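AGR_L_2016p (Agrobacterium tumefaciens, PDB 2GVH) probably hydrolyses the thioester bond of acyl-CoA molecules, acting as a hotdog-fold thioesterase that carries two such domains in one chain. Local coordinates at residues Gly26-Ile34 with Asp158-Val166; Leu201-Phe212 with Thr255-Val265. All coordinates share one frame; numbering follows the deposited sequence.

Contact 1. Residues Gly26-Ile34 with Asp158-Val166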
loop_
_atom_site.group_PDB
_atom_site.type_symbol
_atom_site.label_atom_id
_atom_site.label_comp_id
_atom_site.label_asym_id
_atom_site.label_seq_id
_atom_site.Cartn_x
_atom_site.Cartn_y
_atom_site.Cartn_z
ATOM N N GLY B 26 -2.965 0.035 32.876
ATOM C CA GLY B 26 -3.120 -0.558 31.555
ATOM C C GLY B 26 -4.144 0.172 30.691
ATOM O O GLY B 26 -5.348 0.012 30.878
ATOM N N ALA B 27 -3.678 0.980 29.753
ATOM C CA ALA B 27 -4.591 1.701 28.849
ATOM C C ALA B 27 -5.136 0.826 27.705
ATOM O O ALA B 27 -4.516 -0.162 27.319
ATOM C CB ALA B 27 -3.897 2.957 28.284
ATOM N N THR B 28 -6.289 1.191 27.164
ATOM C CA THR B 28 -6.800 0.512 25.980
ATOM C C THR B 28 -6.485 1.303 24.714
ATOM O O THR B 28 -6.768 2.490 24.634
ATOM C CB THR B 28 -8.307 0.256 26.073
ATOM O OG1 THR B 28 -8.584 -0.402 27.307
ATOM C CG2 THR B 28 -8.789 -0.656 24.926
ATOM N N THR B 29 -5.888 0.625 23.740
ATOM C CA THR B 29 -5.570 1.222 22.449
ATOM C C THR B 29 -6.506 0.672 21.380
ATOM O O THR B 29 -6.675 -0.541 21.247
ATOM C CB THR B 29 -4.138 0.894 22.048
ATOM O OG1 THR B 29 -3.243 1.343 23.061
ATOM C CG2 THR B 29 -3.780 1.560 20.739
ATOM N N ARG B 30 -7.093 1.558 20.596
ATOM C CA ARG B 30 -8.039 1.136 19.578
ATOM C C ARG B 30 -7.570 1.515 18.195
ATOM O O ARG B 30 -7.071 2.605 18.011
ATOM C CB ARG B 30 -9.424 1.709 19.882
ATOM C CG ARG B 30 -9.653 1.735 21.399
ATOM C CD ARG B 30 -10.858 2.561 21.832
ATOM N NE ARG B 30 -11.948 1.651 22.137
ATOM C CZ ARG B 30 -12.210 1.206 23.350
ATOM N NH1 ARG B 30 -11.477 1.619 24.374
ATOM N NH2 ARG B 30 -13.202 0.361 23.543
ATOM N N LEU B 31 -7.726 0.604 17.242
ATOM C CA LEU B 31 -7.360 0.811 15.838
ATOM C C LEU B 31 -8.554 0.382 14.991
ATOM O O LEU B 31 -9.070 -0.709 15.174
ATOM C CB LEU B 31 -6.184 -0.085 15.477
ATOM C CG LEU B 31 -5.473 0.030 14.134
ATOM C CD1 LEU B 31 -4.009 -0.335 14.331
ATOM C CD2 LEU B 31 -6.101 -0.845 13.022
ATOM N N ILE B 32 -8.973 1.209 14.051
ATOM C CA ILE B 32 -10.224 0.997 13.393
ATOM C C ILE B 32 -10.031 0.966 11.896
ATOM O O ILE B 32 -9.393 1.848 11.342
ATOM C CB ILE B 32 -11.279 2.060 13.795
ATOM C CG1 ILE B 32 -11.753 1.768 15.206
ATOM C CG2 ILE B 32 -12.463 1.918 12.926
ATOM C CD1 ILE B 32 -12.632 2.798 15.856
ATOM N N ASP B 33 -10.561 -0.067 11.253
ATOM C CA ASP B 33 -10.539 -0.157 9.809
ATOM C C ASP B 33 -11.937 -0.337 9.235
ATOM O O ASP B 33 -12.764 -1.008 9.806
ATOM C CB ASP B 33 -9.663 -1.307 9.375
ATOM C CG ASP B 33 -9.270 -1.218 7.891
ATOM O OD1 ASP B 33 -9.468 -0.141 7.250
ATOM O OD2 ASP B 33 -8.766 -2.238 7.353
ATOM N N ILE B 34 -12.206 0.273 8.105
ATOM C CA ILE B 34 -13.502 0.120 7.444
ATOM C C ILE B 34 -13.444 -0.867 6.314
ATOM O O ILE B 34 -12.572 -0.761 5.488
ATOM C CB ILE B 34 -13.953 1.417 6.844
ATOM C CG1 ILE B 34 -14.071 2.453 7.925
ATOM C CG2 ILE B 34 -15.311 1.243 6.141
ATOM C CD1 ILE B 34 -13.567 3.745 7.446
ATOM N N ASP B 158 -18.678 9.743 24.086
ATOM C CA ASP B 158 -19.410 9.488 22.845
ATOM C C ASP B 158 -18.383 9.666 21.703
ATOM O O ASP B 158 -18.661 9.399 20.519
ATOM C CB ASP B 158 -20.610 10.446 22.710
ATOM N N ALA B 159 -17.185 10.116 22.085
ATOM C CA ALA B 159 -16.096 10.383 21.144
ATOM C C ALA B 159 -15.302 9.132 20.811
ATOM O O ALA B 159 -14.826 8.426 21.722
ATOM C CB ALA B 159 -15.157 11.442 21.714
ATOM N N VAL B 160 -15.178 8.869 19.513
ATOM C CA VAL B 160 -14.194 7.941 18.976
ATOM C C VAL B 160 -12.759 8.419 19.226
ATOM O O VAL B 160 -12.432 9.543 18.850
ATOM C CB VAL B 160 -14.304 7.868 17.405
ATOM C CG1 VAL B 160 -13.488 6.778 16.922
ATOM C CG2 VAL B 160 -15.745 7.634 16.964
ATOM N N THR B 161 -11.904 7.559 19.790
ATOM C CA THR B 161 -10.462 7.829 19.945
ATOM C C THR B 161 -9.716 6.691 19.263
ATOM O O THR B 161 -9.771 5.575 19.737
ATOM C CB THR B 161 -10.055 7.772 21.433
ATOM O OG1 THR B 161 -10.768 8.778 22.152
ATOM C CG2 THR B 161 -8.499 7.906 21.644
HETATM N N MSE B 162 -9.025 6.937 18.151
HETATM C CA MSE B 162 -8.370 5.833 17.432
HETATM C C MSE B 162 -6.947 6.162 17.030
HETATM O O MSE B 162 -6.641 7.317 16.742
HETATM C CB MSE B 162 -9.203 5.409 16.241
HETATM C CG MSE B 162 -9.093 6.367 15.040
HETATM SE SE MSE B 162 -10.444 5.919 13.578
HETATM C CE MSE B 162 -11.640 6.536 14.486
ATOM N N VAL B 163 -6.080 5.155 17.000
ATOM C CA VAL B 163 -4.675 5.355 16.604
ATOM C C VAL B 163 -4.314 4.569 15.338
ATOM O O VAL B 163 -5.045 3.709 14.899
ATOM C CB VAL B 163 -3.671 4.996 17.727
ATOM C CG1 VAL B 163 -4.052 5.617 19.039
ATOM C CG2 VAL B 163 -3.590 3.525 17.877
ATOM N N GLU B 164 -3.170 4.891 14.770
ATOM C CA GLU B 164 -2.612 4.169 13.637
ATOM C C GLU B 164 -1.142 4.555 13.622
ATOM O O GLU B 164 -0.756 5.598 14.174
ATOM C CB GLU B 164 -3.288 4.577 12.317
ATOM C CG GLU B 164 -2.857 3.761 11.067
ATOM C CD GLU B 164 -2.702 2.249 11.308
ATOM O OE1 GLU B 164 -1.672 1.824 11.876
ATOM O OE2 GLU B 164 -3.609 1.490 10.919
ATOM N N ILE B 165 -0.317 3.726 13.005
ATOM C CA ILE B 165 1.089 4.064 12.869
ATOM C C ILE B 165 1.260 4.843 11.594
ATOM O O ILE B 165 0.446 4.709 10.686
ATOM C CB ILE B 165 1.926 2.813 12.817
ATOM C CG1 ILE B 165 2.014 2.234 14.212
ATOM C CG2 ILE B 165 3.337 3.114 12.336
ATOM C CD1 ILE B 165 2.251 0.772 14.202
ATOM N N VAL B 166 2.287 5.684 11.549
ATOM C CA VAL B 166 2.685 6.412 10.354
ATOM C C VAL B 166 3.602 5.519 9.499
ATOM O O VAL B 166 4.672 5.099 9.935
ATOM C CB VAL B 166 3.373 7.772 10.711
ATOM C CG1 VAL B 166 3.881 8.514 9.457
ATOM C CG2 VAL B 166 2.427 8.687 11.450
#
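Strands 29-34 and 160-165, the first strands of the five-stranded sheets of the chain's two hotdog domains, cross nearly at right angles (-80°) with their axes 4.8 Å apart, so the domains join here through one backbone hydrogen bond and not a continuous ladder: Val-163 N gives a straight bond of 2.9 Å to Arg-30 O, with the donor almost in line with the C=O bond. The CA of Met-162 adds a C-H...O contact to the same oxygen. Around this point the side chains pack by pairs. On one side Thr-29 turns its methyl, not its hydroxyl, to Val-163, CG2 to CG2 at 3.5 Å and crossing at about a right angle. On the other, the selenium of the selenomethionine at Met-162 lies 4.0 Å from Ile-32 CB, and Ile-32 CD1 reaches on to Val-160 CG1 at 4.2 Å. Leu-31 lays CD1 3.9 Å from Glu-164 OE2, a carboxylate that is salt-bridged to Arg-57 in helix 49-67 and takes the N-H of Ile-165 on the anti lone pair of OE1. Each strand borders its own sheet within the chain, 29-35 beside 89-100 and 160-165 beside 220-231, while helix 49-67 touches Thr-29 and helix 179-198 covers Met-162.

Contact 2. Residues Leu201-Phe212 with Thr255-Val265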
loop_
_atom_site.group_PDB
_atom_site.type_symbol
_atom_site.label_atom_id
_atom_site.label_comp_id
_atom_site.label_asym_id
_atom_site.label_seq_id
_atom_site.Cartn_x
_atom_site.Cartn_y
_atom_site.Cartn_z
ATOM N N LEU B 201 -24.497 4.060 6.065
ATOM C CA LEU B 201 -23.354 4.508 5.286
ATOM C C LEU B 201 -23.353 6.026 5.207
ATOM O O LEU B 201 -24.410 6.624 5.054
ATOM C CB LEU B 201 -23.442 3.925 3.898
ATOM C CG LEU B 201 -22.329 4.151 2.884
ATOM C CD1 LEU B 201 -20.959 3.790 3.463
ATOM C CD2 LEU B 201 -22.650 3.277 1.679
ATOM N N VAL B 202 -22.190 6.659 5.317
ATOM C CA VAL B 202 -22.122 8.108 5.153
ATOM C C VAL B 202 -21.073 8.521 4.126
ATOM O O VAL B 202 -20.151 7.764 3.835
ATOM C CB VAL B 202 -21.821 8.820 6.480
ATOM C CG1 VAL B 202 -22.852 8.459 7.523
ATOM C CG2 VAL B 202 -20.462 8.441 6.965
ATOM N N VAL B 203 -21.210 9.735 3.591
ATOM C CA VAL B 203 -20.237 10.258 2.621
ATOM C C VAL B 203 -19.852 11.668 2.979
ATOM O O VAL B 203 -20.673 12.427 3.490
ATOM C CB VAL B 203 -20.756 10.221 1.177
ATOM C CG1 VAL B 203 -20.955 8.777 0.736
ATOM C CG2 VAL B 203 -22.054 11.022 1.061
ATOM N N LEU B 204 -18.586 11.977 2.769
ATOM C CA LEU B 204 -18.031 13.297 2.953
ATOM C C LEU B 204 -18.629 14.291 1.942
ATOM O O LEU B 204 -18.557 14.039 0.724
ATOM C CB LEU B 204 -16.518 13.215 2.727
ATOM C CG LEU B 204 -15.773 14.537 2.748
ATOM C CD1 LEU B 204 -15.762 15.078 4.201
ATOM C CD2 LEU B 204 -14.389 14.359 2.240
ATOM N N ALA B 205 -19.189 15.391 2.452
ATOM C CA ALA B 205 -19.742 16.458 1.600
ATOM C C ALA B 205 -18.850 17.719 1.599
ATOM O O ALA B 205 -18.719 18.390 0.568
ATOM C CB ALA B 205 -21.171 16.805 2.016
ATOM N N SER B 206 -18.239 18.029 2.745
ATOM C CA SER B 206 -17.284 19.126 2.787
ATOM C C SER B 206 -16.372 19.057 3.980
ATOM O O SER B 206 -16.706 18.442 4.985
ATOM C CB SER B 206 -18.009 20.469 2.785
ATOM O OG SER B 206 -18.864 20.529 3.896
ATOM N N SER B 207 -15.243 19.743 3.888
ATOM C CA SER B 207 -14.346 19.879 5.051
ATOM C C SER B 207 -13.939 21.329 5.193
ATOM O O SER B 207 -13.718 21.999 4.206
ATOM C CB SER B 207 -13.091 19.040 4.832
ATOM O OG SER B 207 -12.393 19.517 3.690
ATOM N N GLU B 208 -13.842 21.805 6.424
ATOM C CA GLU B 208 -13.503 23.190 6.705
ATOM C C GLU B 208 -11.994 23.390 6.665
ATOM O O GLU B 208 -11.233 22.438 6.497
ATOM C CB GLU B 208 -14.065 23.600 8.074
ATOM C CG GLU B 208 -15.609 23.614 8.117
ATOM C CD GLU B 208 -16.214 24.375 6.909
ATOM O OE1 GLU B 208 -15.922 25.581 6.746
ATOM O OE2 GLU B 208 -16.957 23.771 6.106
ATOM N N ARG B 209 -11.575 24.646 6.781
ATOM C CA ARG B 209 -10.168 24.997 6.897
ATOM C C ARG B 209 -9.516 24.125 7.962
ATOM O O ARG B 209 -10.070 23.944 9.035
ATOM C CB ARG B 209 -10.017 26.483 7.255
ATOM C CG ARG B 209 -8.577 26.995 7.170
ATOM C CD ARG B 209 -8.430 28.367 7.800
ATOM N NE ARG B 209 -7.047 28.837 7.740
ATOM C CZ ARG B 209 -6.429 29.293 6.642
ATOM N NH1 ARG B 209 -7.048 29.345 5.448
ATOM N NH2 ARG B 209 -5.163 29.710 6.739
ATOM N N ILE B 210 -8.365 23.550 7.631
ATOM C CA ILE B 210 -7.579 22.794 8.594
ATOM C C ILE B 210 -6.200 23.396 8.645
ATOM O O ILE B 210 -5.546 23.490 7.593
ATOM C CB ILE B 210 -7.447 21.317 8.178
ATOM C CG1 ILE B 210 -8.817 20.649 8.216
ATOM C CG2 ILE B 210 -6.494 20.578 9.132
ATOM C CD1 ILE B 210 -8.830 19.326 7.621
ATOM N N ASP B 211 -5.793 23.816 9.852
ATOM C CA ASP B 211 -4.450 24.347 10.130
ATOM C C ASP B 211 -3.620 23.337 10.875
ATOM O O ASP B 211 -4.113 22.714 11.796
ATOM C CB ASP B 211 -4.534 25.633 10.950
ATOM C CG ASP B 211 -5.139 26.790 10.157
ATOM O OD1 ASP B 211 -4.594 27.136 9.081
ATOM O OD2 ASP B 211 -6.157 27.356 10.609
ATOM N N PHE B 212 -2.367 23.169 10.473
ATOM C CA PHE B 212 -1.486 22.196 11.100
ATOM C C PHE B 212 -0.528 22.885 12.024
ATOM O O PHE B 212 0.157 23.792 11.593
ATOM C CB PHE B 212 -0.690 21.437 10.055
ATOM C CG PHE B 212 -1.479 20.432 9.328
ATOM C CD1 PHE B 212 -1.650 19.167 9.857
ATOM C CD2 PHE B 212 -2.049 20.729 8.085
ATOM C CE1 PHE B 212 -2.392 18.206 9.153
ATOM C CE2 PHE B 212 -2.783 19.786 7.398
ATOM C CZ PHE B 212 -2.965 18.530 7.932
ATOM N N THR B 255 -2.033 18.362 16.770
ATOM C CA THR B 255 -1.468 18.611 15.463
ATOM C C THR B 255 -2.425 19.414 14.600
ATOM O O THR B 255 -2.001 20.324 13.892
ATOM C CB THR B 255 -1.152 17.273 14.774
ATOM O OG1 THR B 255 -0.002 16.680 15.391
ATOM C CG2 THR B 255 -0.883 17.446 13.291
ATOM N N ALA B 256 -3.710 19.078 14.652
ATOM C CA ALA B 256 -4.727 19.705 13.815
ATOM C C ALA B 256 -6.119 19.481 14.370
ATOM O O ALA B 256 -6.373 18.477 15.022
ATOM C CB ALA B 256 -4.656 19.154 12.366
ATOM N N THR B 257 -7.018 20.414 14.084
ATOM C CA THR B 257 -8.434 20.232 14.314
ATOM C C THR B 257 -9.171 20.450 12.998
ATOM O O THR B 257 -8.883 21.400 12.280
ATOM C CB THR B 257 -8.927 21.229 15.356
ATOM O OG1 THR B 257 -8.161 21.056 16.565
ATOM C CG2 THR B 257 -10.424 21.029 15.642
ATOM N N GLY B 258 -10.112 19.567 12.671
ATOM C CA GLY B 258 -10.860 19.670 11.437
ATOM C C GLY B 258 -12.337 19.522 11.691
ATOM O O GLY B 258 -12.758 18.899 12.671
ATOM N N HIS B 259 -13.140 20.097 10.819
ATOM C CA HIS B 259 -14.585 19.897 10.871
ATOM C C HIS B 259 -15.000 19.388 9.509
ATOM O O HIS B 259 -14.706 20.032 8.484
ATOM C CB HIS B 259 -15.299 21.199 11.207
ATOM C CG HIS B 259 -14.897 21.759 12.533
ATOM N ND1 HIS B 259 -15.659 21.591 13.677
ATOM C CD2 HIS B 259 -13.784 22.432 12.910
ATOM C CE1 HIS B 259 -15.040 22.165 14.692
ATOM N NE2 HIS B 259 -13.900 22.679 14.257
ATOM N N PHE B 260 -15.662 18.229 9.509
ATOM C CA PHE B 260 -16.152 17.605 8.288
ATOM C C PHE B 260 -17.671 17.502 8.277
ATOM O O PHE B 260 -18.327 17.274 9.303
ATOM C CB PHE B 260 -15.528 16.221 8.123
ATOM C CG PHE B 260 -14.025 16.220 8.239
ATOM C CD1 PHE B 260 -13.404 16.064 9.480
ATOM C CD2 PHE B 260 -13.231 16.361 7.099
ATOM C CE1 PHE B 260 -12.016 16.058 9.588
ATOM C CE2 PHE B 260 -11.824 16.363 7.178
ATOM C CZ PHE B 260 -11.224 16.220 8.463
ATOM N N THR B 261 -18.243 17.681 7.094
ATOM C CA THR B 261 -19.671 17.477 6.979
ATOM C C THR B 261 -19.898 16.148 6.291
ATOM O O THR B 261 -19.331 15.891 5.231
ATOM C CB THR B 261 -20.352 18.658 6.302
ATOM O OG1 THR B 261 -20.177 19.798 7.137
ATOM C CG2 THR B 261 -21.857 18.423 6.120
HETATM N N MSE B 262 -20.700 15.300 6.929
HETATM C CA MSE B 262 -20.989 13.958 6.412
HETATM C C MSE B 262 -22.463 13.836 6.061
HETATM O O MSE B 262 -23.300 14.377 6.741
HETATM C CB MSE B 262 -20.631 12.918 7.472
HETATM C CG MSE B 262 -19.136 12.882 7.866
HETATM SE SE MSE B 262 -17.897 12.106 6.451
HETATM C CE MSE B 262 -18.574 10.543 6.075
ATOM N N VAL B 263 -22.795 13.131 4.995
ATOM C CA VAL B 263 -24.203 12.986 4.650
ATOM C C VAL B 263 -24.596 11.522 4.707
ATOM O O VAL B 263 -23.866 10.673 4.203
ATOM C CB VAL B 263 -24.496 13.583 3.275
ATOM C CG1 VAL B 263 -25.912 13.233 2.814
ATOM C CG2 VAL B 263 -24.330 15.103 3.313
ATOM N N ALA B 264 -25.726 11.221 5.354
ATOM C CA ALA B 264 -26.252 9.854 5.402
ATOM C C ALA B 264 -26.840 9.450 4.066
ATOM O O ALA B 264 -27.497 10.255 3.422
ATOM C CB ALA B 264 -27.278 9.731 6.481
ATOM N N VAL B 265 -26.634 8.197 3.671
ATOM C CA VAL B 265 -27.023 7.716 2.348
ATOM C C VAL B 265 -27.759 6.359 2.416
ATOM O O VAL B 265 -27.547 5.578 3.354
ATOM C CB VAL B 265 -25.764 7.665 1.420
ATOM C CG1 VAL B 265 -25.967 6.750 0.224
ATOM C CG2 VAL B 265 -25.421 9.056 0.947
#
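Val-202 to Ser-207 and Phe-260 to Ala-264 form an antiparallel ladder in the second hotdog domain, interrupted by a classic beta bulge; past Glu-208, bonded to His-259 O, the segments meet mainly through side chains. In the bulge Ala-205 and Ser-206 both face Thr-261, whose O takes a bond of 2.8 Å from Ala-205 N and a weak one from Ser-206 N. Before it Leu-204 pairs with Met-262 (non-hydrogen-bonded) and Val-203 with Val-263 (hydrogen-bonded); after it Ser-207 pairs with Phe-260. With chi1 -52° placing CG of Phe-260 anti to its carbonyl carbon, the ring lies where Ser-207 CB reaches CD2 at 3.5 Å and Leu-204 CD1 the same atom at 4.1 Å; the Ile-210 side chain crosses it at about a right angle, CD1 4.0 Å from CZ. Helix 179-198 packs on this face through Met-186 and Thr-187. The other face carries Val-203, Ser-206, Thr-261 and Val-263; Ala-205 points its CB toward the partner strand, 3.8 Å from Val-263 CG2. From the bulge onward Ser-206, Ser-207, Ile-210 and Asp-211 pair with a strand of the third subunit, whose Arg-78 salt-bridges Glu-208. Thr-255 CG2 sits at the edge of the Phe-212 ring, in plane, 3.9 Å from CD1.

Followed from the N terminus, the chain lays down strand 29-35 first and completes the first five-stranded sheet with its long helix 49-67 before strand 160-165 returns to it, so contact 1 closes a loop over most of the first hotdog domain and joins the two domains at their first strands. Contact 2 opens only afterwards: its loop runs from 201-212 through two hairpin strands to 255-265 and stays within the second domain. The two are in series, neither enclosing the other. Their centres lie 18 Å apart, yet both reach the second sheet, where, within this chain, 160-165 and 202-211 are the outermost strands: contact 1 ties one to the first domain, contact 2 fastens the other to its neighbour.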